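Local coordinates for protein Zn-dependent hydrolase of metallo-beta-lactamase superfamily TM0207 (Thermotoga maritima, PDB 1VJN) that is probably a zinc-dependent hydrolase of the metallo-beta-lactamase superfamily, with a substrate that has not been established, at residues K30-P36 against A50-S56; G115-L121 against E138-V144. One frame throughout, in Å; residues are numbered along the deposited sequence.

Overall arrangement
From the N terminus, the chain first forms interaction 1, which pairs strands 30-34 and 52-54 and closes a loop. In that loop 13 residues, with no helix or strand assigned, lie between segments 30-36 and 50-56. These neighbours lie in the sheet that also holds strands 13-19 and 22-27. Interaction 2 follows in series, neither nested in nor crossing the first. It closes the beta-alpha-beta unit of strand 116-120, helix 130-136 and strand 141-145, within the second sheet. The two sheets face each other, and the contact centres lie about 15 Å apart. They meet directly at His120: its CD2 is 3.4 Å from Thr34 OG1, and its CE1 is 3.5 Å from Asp35 OD2.

Interaction 1 of 2, residues K30-P36 against A50-S56; sequences KTIVTDP and ADVVTES
Strands 30-34 and 52-54, in segments 30-36 and 50-56, run parallel side by side. Their axes approach to 4.7 Å at 20°. Ile32 pairs with Val52, Val33 with Val53 and Thr34 with Thr54. Ala50 comes first, with CB 3.8 Å from Val33 CG2. Asp51 (chi1 m) points toward the partner strand. Its OD2 accepts Thr31 N at 2.8 Å, and its own N donates to Thr31 O at 3.0 Å. Val52 N shares that carbonyl, 3.2 Å from Thr31 O, and Val52 O accepts Val33 N at 2.8 Å. Ile32, Thr34, Val52 and Thr54 point to one face, where strand 105-113 packs through Phe109 and Phe111. Val53 lies on the other face with Val33. Val53 CG1 meets Pro36 CG at 3.9 Å. Thr54 N donates to Val33 O at 2.9 Å, and Thr54 O accepts Asp35 N at 2.8 Å. A water bridges Thr54 OG1 and Asp35 OD1, 2.9 Å from each. Glu55 leads away at CB, and its OE2 bonds His65. Asp35 has positive phi (40/61) and chi1 m, so its carboxylate turns to Ser56. Ser56 N donates to Asp35 OD1 at 2.8 Å, and Ser56 OG to Asp35 OD2 at 2.7 Å. This fixes the strand ends together. The residues directly after Ser56 begin the HxHxDH sequence, which binds zinc in relatives. Paired parallel strands leading into that motif are characteristic of the metallo-beta-lactamase fold.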
loop_
_atom_site.group_PDB
_atom_site.type_symbol
_atom_site.label_atom_id
_atom_site.label_comp_id
_atom_site.label_asym_id
_atom_site.label_seq_id
_atom_site.Cartn_x
_atom_site.Cartn_y
_atom_site.Cartn_z
ATOM N N LYS A 30 -3.353 -15.973 6.294
ATOM C CA LYS A 30 -2.740 -15.900 4.979
ATOM C C LYS A 30 -1.811 -14.707 4.941
ATOM O O LYS A 30 -1.933 -13.821 5.754
ATOM C CB LYS A 30 -3.789 -15.753 3.875
ATOM C CG LYS A 30 -4.777 -16.929 3.781
ATOM C CD LYS A 30 -4.057 -18.295 3.603
ATOM C CE LYS A 30 -5.028 -19.501 3.654
ATOM N NZ LYS A 30 -4.517 -20.599 4.540
ATOM N N THR A 31 -0.920 -14.697 3.965
ATOM C CA THR A 31 0.060 -13.660 3.789
ATOM C C THR A 31 0.049 -13.165 2.387
ATOM O O THR A 31 0.129 -13.925 1.434
ATOM C CB THR A 31 1.472 -14.231 4.136
ATOM O OG1 THR A 31 1.536 -14.505 5.529
ATOM C CG2 THR A 31 2.565 -13.206 3.915
ATOM N N ILE A 32 -0.053 -11.852 2.255
ATOM C CA ILE A 32 0.030 -11.184 0.955
ATOM C C ILE A 32 1.304 -10.345 0.938
ATOM O O ILE A 32 1.592 -9.650 1.916
ATOM C CB ILE A 32 -1.171 -10.271 0.781
ATOM C CG1 ILE A 32 -2.465 -11.096 0.782
ATOM C CG2 ILE A 32 -1.060 -9.513 -0.480
ATOM C CD1 ILE A 32 -3.655 -10.364 1.293
ATOM N N VAL A 33 2.080 -10.444 -0.128
ATOM C CA VAL A 33 3.239 -9.582 -0.326
ATOM C C VAL A 33 3.011 -8.675 -1.549
ATOM O O VAL A 33 2.676 -9.137 -2.651
ATOM C CB VAL A 33 4.556 -10.378 -0.433
ATOM C CG1 VAL A 33 5.780 -9.397 -0.610
ATOM C CG2 VAL A 33 4.764 -11.239 0.797
ATOM N N THR A 34 3.107 -7.372 -1.340
ATOM C CA THR A 34 3.001 -6.413 -2.430
ATOM C C THR A 34 4.359 -6.051 -2.951
ATOM O O THR A 34 5.272 -5.921 -2.179
ATOM C CB THR A 34 2.368 -5.127 -1.984
ATOM O OG1 THR A 34 3.190 -4.511 -0.981
ATOM C CG2 THR A 34 1.051 -5.441 -1.290
ATOM N N ASP A 35 4.467 -5.883 -4.265
ATOM C CA ASP A 35 5.609 -5.258 -4.908
ATOM C C ASP A 35 6.983 -5.634 -4.320
ATOM O O ASP A 35 7.710 -4.742 -3.839
ATOM C CB ASP A 35 5.451 -3.746 -4.833
ATOM C CG ASP A 35 4.333 -3.195 -5.731
ATOM O OD1 ASP A 35 3.558 -3.954 -6.331
ATOM O OD2 ASP A 35 4.169 -1.969 -5.907
ATOM N N PRO A 36 7.361 -6.916 -4.339
ATOM C CA PRO A 36 8.665 -7.306 -3.804
ATOM C C PRO A 36 9.785 -6.834 -4.729
ATOM O O PRO A 36 9.524 -6.524 -5.877
ATOM C CB PRO A 36 8.578 -8.845 -3.710
ATOM C CG PRO A 36 7.485 -9.254 -4.626
ATOM C CD PRO A 36 6.625 -8.066 -4.890
ATOM N N ALA A 50 4.622 -16.518 1.244
ATOM C CA ALA A 50 3.431 -15.861 0.800
ATOM C C ALA A 50 2.421 -16.821 0.172
ATOM O O ALA A 50 2.799 -17.783 -0.469
ATOM C CB ALA A 50 3.834 -14.784 -0.191
ATOM N N ASP A 51 1.133 -16.478 0.319
ATOM C CA ASP A 51 -0.003 -17.057 -0.421
ATOM C C ASP A 51 -0.330 -16.273 -1.701
ATOM O O ASP A 51 -0.776 -16.822 -2.712
ATOM C CB ASP A 51 -1.225 -17.030 0.491
ATOM C CG ASP A 51 -0.976 -17.792 1.780
ATOM O OD1 ASP A 51 -0.815 -19.014 1.677
ATOM O OD2 ASP A 51 -0.859 -17.263 2.908
ATOM N N VAL A 52 -0.176 -14.977 -1.596
ATOM C CA VAL A 52 -0.388 -14.081 -2.708
ATOM C C VAL A 52 0.770 -13.092 -2.825
ATOM O O VAL A 52 1.323 -12.581 -1.817
ATOM C CB VAL A 52 -1.720 -13.303 -2.578
ATOM C CG1 VAL A 52 -1.967 -12.375 -3.842
ATOM C CG2 VAL A 52 -2.841 -14.258 -2.347
ATOM N N VAL A 53 1.132 -12.824 -4.078
ATOM C CA VAL A 53 1.999 -11.710 -4.391
ATOM C C VAL A 53 1.265 -10.808 -5.364
ATOM O O VAL A 53 0.799 -11.270 -6.416
ATOM C CB VAL A 53 3.346 -12.170 -5.006
ATOM C CG1 VAL A 53 4.153 -10.984 -5.486
ATOM C CG2 VAL A 53 4.156 -12.969 -4.019
ATOM N N THR A 54 1.153 -9.520 -5.039
ATOM C CA THR A 54 0.656 -8.563 -6.050
ATOM C C THR A 54 1.738 -7.620 -6.615
ATOM O O THR A 54 2.696 -7.283 -5.925
ATOM C CB THR A 54 -0.431 -7.713 -5.453
ATOM O OG1 THR A 54 0.106 -6.968 -4.358
ATOM C CG2 THR A 54 -1.618 -8.568 -4.881
ATOM N N GLU A 55 1.535 -7.155 -7.858
ATOM C CA GLU A 55 2.472 -6.269 -8.529
ATOM C C GLU A 55 1.711 -5.127 -9.144
ATOM O O GLU A 55 0.955 -5.340 -10.073
ATOM C CB GLU A 55 3.193 -6.995 -9.691
ATOM C CG GLU A 55 3.942 -8.280 -9.349
ATOM C CD GLU A 55 5.305 -8.086 -8.719
ATOM O OE1 GLU A 55 5.742 -6.920 -8.444
ATOM O OE2 GLU A 55 5.943 -9.147 -8.516
ATOM N N SER A 56 1.973 -3.927 -8.682
ATOM C CA SER A 56 1.397 -2.722 -9.211
ATOM C C SER A 56 1.792 -2.389 -10.651
ATOM O O SER A 56 1.018 -1.724 -11.353
ATOM C CB SER A 56 1.713 -1.562 -8.268
ATOM O OG SER A 56 3.073 -1.283 -8.283
HETATM O O HOH W 1 0.908 -4.336 -5.197
#

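Interaction 2 of 2, residues G115-L121 against E138-V144; sequences GIKVCHL and EIDVLLV
Cys119 CB packs over Ile139 CG1 and Leu142 CD1, 3.7 Å from each. The contact belongs to a beta-alpha-beta crossover of the metallo-beta-lactamase fold. Helix 130-136 connects the adjacent parallel strands 116-120 and 141-144, whose axes lie 4.8 Å apart at only 4°. Val118 pairs with Val141, Cys119 with Leu142 and His120 with Leu143. Asp140 (chi1 m) starts the pairing. Its OD2 accepts Lys117 N at 2.8 Å. Lys117 O then takes two donors, Asp140 N at 2.9 Å and Val141 N at 3.0 Å. The aliphatic part of Lys117 lies along the second segment, with CD 3.4 Å from Glu138 O, while its amine forms a salt bridge with Glu112. Further on, Cys119 N donates to Val141 O at 2.8 Å, and Leu143 N to Cys119 O at 2.8 Å. On the face of Val118, His120, Val141 and Leu143, Val118 CG2 is 4.1 Å from Val141 CB. His120 (chi1 t) brings CD2 to 3.8 Å from Leu143 CD1. Its NE2 bonds Ala21 O and its ring touches Asp35, just past the end of strand 30-34. On the other face, the end of Leu142 (chi1 t, chi2 p) comes close to Leu121. Helix 154-163 packs there against Leu121, Leu142 and Val144. Leu121 is followed by Gly122 and then an aspartate. In relatives, an aspartate after this strand is a metal ligand. Leu121 N donates to Leu143 O at 3.1 Å, while Leu121 CD1 rests 3.5 Å from Leu142 CD1 and 3.7 Å from Val144 CG2.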
loop_
_atom_site.group_PDB
_atom_site.type_symbol
_atom_site.label_atom_id
_atom_site.label_comp_id
_atom_site.label_asym_id
_atom_site.label_seq_id
_atom_site.Cartn_x
_atom_site.Cartn_y
_atom_site.Cartn_z
ATOM N N GLY A 115 -13.000 -8.164 8.137
ATOM C CA GLY A 115 -13.707 -6.876 8.120
ATOM C C GLY A 115 -12.805 -5.628 8.129
ATOM O O GLY A 115 -13.116 -4.634 8.778
ATOM N N ILE A 116 -11.672 -5.694 7.440
ATOM C CA ILE A 116 -10.778 -4.550 7.272
ATOM C C ILE A 116 -10.455 -4.516 5.787
ATOM O O ILE A 116 -10.226 -5.584 5.187
ATOM C CB ILE A 116 -9.492 -4.690 8.143
ATOM C CG1 ILE A 116 -9.853 -4.726 9.643
ATOM C CG2 ILE A 116 -8.522 -3.519 7.878
ATOM C CD1 ILE A 116 -8.650 -4.752 10.618
ATOM N N LYS A 117 -10.498 -3.322 5.193
ATOM C CA LYS A 117 -10.124 -3.118 3.805
ATOM C C LYS A 117 -8.814 -2.352 3.751
ATOM O O LYS A 117 -8.676 -1.241 4.287
ATOM C CB LYS A 117 -11.200 -2.349 3.010
ATOM C CG LYS A 117 -12.398 -3.178 2.587
ATOM C CD LYS A 117 -13.594 -2.281 2.388
ATOM C CE LYS A 117 -14.756 -3.003 1.743
ATOM N NZ LYS A 117 -15.563 -3.749 2.766
ATOM N N VAL A 118 -7.841 -2.966 3.101
ATOM C CA VAL A 118 -6.515 -2.408 2.976
ATOM C C VAL A 118 -6.309 -2.089 1.523
ATOM O O VAL A 118 -6.682 -2.901 0.657
ATOM C CB VAL A 118 -5.443 -3.410 3.455
ATOM C CG1 VAL A 118 -4.039 -2.790 3.351
ATOM C CG2 VAL A 118 -5.734 -3.863 4.887
ATOM N N CYS A 119 -5.730 -0.919 1.255
ATOM C CA CYS A 119 -5.444 -0.446 -0.112
ATOM C C CYS A 119 -3.990 -0.051 -0.330
ATOM O O CYS A 119 -3.471 0.851 0.299
ATOM C CB CYS A 119 -6.332 0.766 -0.481
ATOM S SG CYS A 119 -6.205 1.311 -2.203
ATOM N N HIS A 120 -3.374 -0.668 -1.325
ATOM C CA HIS A 120 -2.040 -0.300 -1.743
ATOM C C HIS A 120 -2.173 0.456 -3.043
ATOM O O HIS A 120 -2.555 -0.097 -4.085
ATOM C CB HIS A 120 -1.230 -1.561 -1.972
ATOM C CG HIS A 120 0.219 -1.336 -2.251
ATOM N ND1 HIS A 120 0.680 -0.804 -3.438
ATOM C CD2 HIS A 120 1.315 -1.679 -1.536
ATOM C CE1 HIS A 120 2.001 -0.774 -3.405
ATOM N NE2 HIS A 120 2.412 -1.337 -2.279
ATOM N N LEU A 121 -1.780 1.712 -3.028
ATOM C CA LEU A 121 -2.004 2.538 -4.197
ATOM C C LEU A 121 -0.951 2.461 -5.315
ATOM O O LEU A 121 -1.130 3.082 -6.360
ATOM C CB LEU A 121 -2.232 3.965 -3.753
ATOM C CG LEU A 121 -3.618 4.288 -3.124
ATOM C CD1 LEU A 121 -3.582 5.705 -2.570
ATOM C CD2 LEU A 121 -4.813 4.114 -4.090
ATOM N N GLU A 138 -14.694 2.790 0.363
ATOM C CA GLU A 138 -14.077 3.215 1.623
ATOM C C GLU A 138 -12.953 2.280 2.049
ATOM O O GLU A 138 -13.079 1.089 1.931
ATOM C CB GLU A 138 -15.121 3.403 2.720
ATOM C CG GLU A 138 -16.138 4.459 2.300
ATOM C CD GLU A 138 -16.642 5.294 3.456
ATOM O OE1 GLU A 138 -16.811 4.738 4.571
ATOM O OE2 GLU A 138 -16.861 6.511 3.231
ATOM N N ILE A 139 -11.827 2.852 2.475
ATOM C CA ILE A 139 -10.636 2.113 2.871
ATOM C C ILE A 139 -10.390 2.291 4.380
ATOM O O ILE A 139 -10.549 3.379 4.921
ATOM C CB ILE A 139 -9.437 2.610 2.040
ATOM C CG1 ILE A 139 -9.624 2.190 0.567
ATOM C CG2 ILE A 139 -8.151 2.077 2.561
ATOM C CD1 ILE A 139 -10.123 0.746 0.371
ATOM N N ASP A 140 -9.988 1.215 5.048
ATOM C CA ASP A 140 -9.559 1.281 6.447
ATOM C C ASP A 140 -8.077 1.590 6.629
ATOM O O ASP A 140 -7.698 2.403 7.471
ATOM C CB ASP A 140 -9.889 -0.047 7.118
ATOM C CG ASP A 140 -11.375 -0.341 7.077
ATOM O OD1 ASP A 140 -12.151 0.571 7.425
ATOM O OD2 ASP A 140 -11.856 -1.422 6.666
ATOM N N VAL A 141 -7.237 0.914 5.865
ATOM C CA VAL A 141 -5.802 1.131 5.894
ATOM C C VAL A 141 -5.333 1.472 4.492
ATOM O O VAL A 141 -5.464 0.649 3.570
ATOM C CB VAL A 141 -5.013 -0.125 6.392
ATOM C CG1 VAL A 141 -3.526 0.187 6.522
ATOM C CG2 VAL A 141 -5.522 -0.610 7.683
ATOM N N LEU A 142 -4.808 2.681 4.329
ATOM C CA LEU A 142 -4.319 3.171 3.057
ATOM C C LEU A 142 -2.772 3.277 3.008
ATOM O O LEU A 142 -2.163 3.935 3.836
ATOM C CB LEU A 142 -4.954 4.542 2.754
ATOM C CG LEU A 142 -4.641 5.119 1.386
ATOM C CD1 LEU A 142 -5.113 4.203 0.249
ATOM C CD2 LEU A 142 -5.316 6.468 1.331
ATOM N N LEU A 143 -2.178 2.649 2.003
ATOM C CA LEU A 143 -0.750 2.755 1.717
ATOM C C LEU A 143 -0.617 3.702 0.536
ATOM O O LEU A 143 -1.083 3.388 -0.573
ATOM C CB LEU A 143 -0.178 1.390 1.392
ATOM C CG LEU A 143 -0.566 0.279 2.401
ATOM C CD1 LEU A 143 -0.000 -1.071 1.927
ATOM C CD2 LEU A 143 -0.106 0.565 3.755
ATOM N N VAL A 144 -0.012 4.875 0.770
ATOM C CA VAL A 144 -0.151 5.985 -0.206
ATOM C C VAL A 144 1.227 6.636 -0.486
ATOM O O VAL A 144 1.950 6.935 0.437
ATOM C CB VAL A 144 -1.233 7.038 0.289
ATOM C CG1 VAL A 144 -0.808 7.700 1.548
ATOM C CG2 VAL A 144 -1.479 8.135 -0.734
#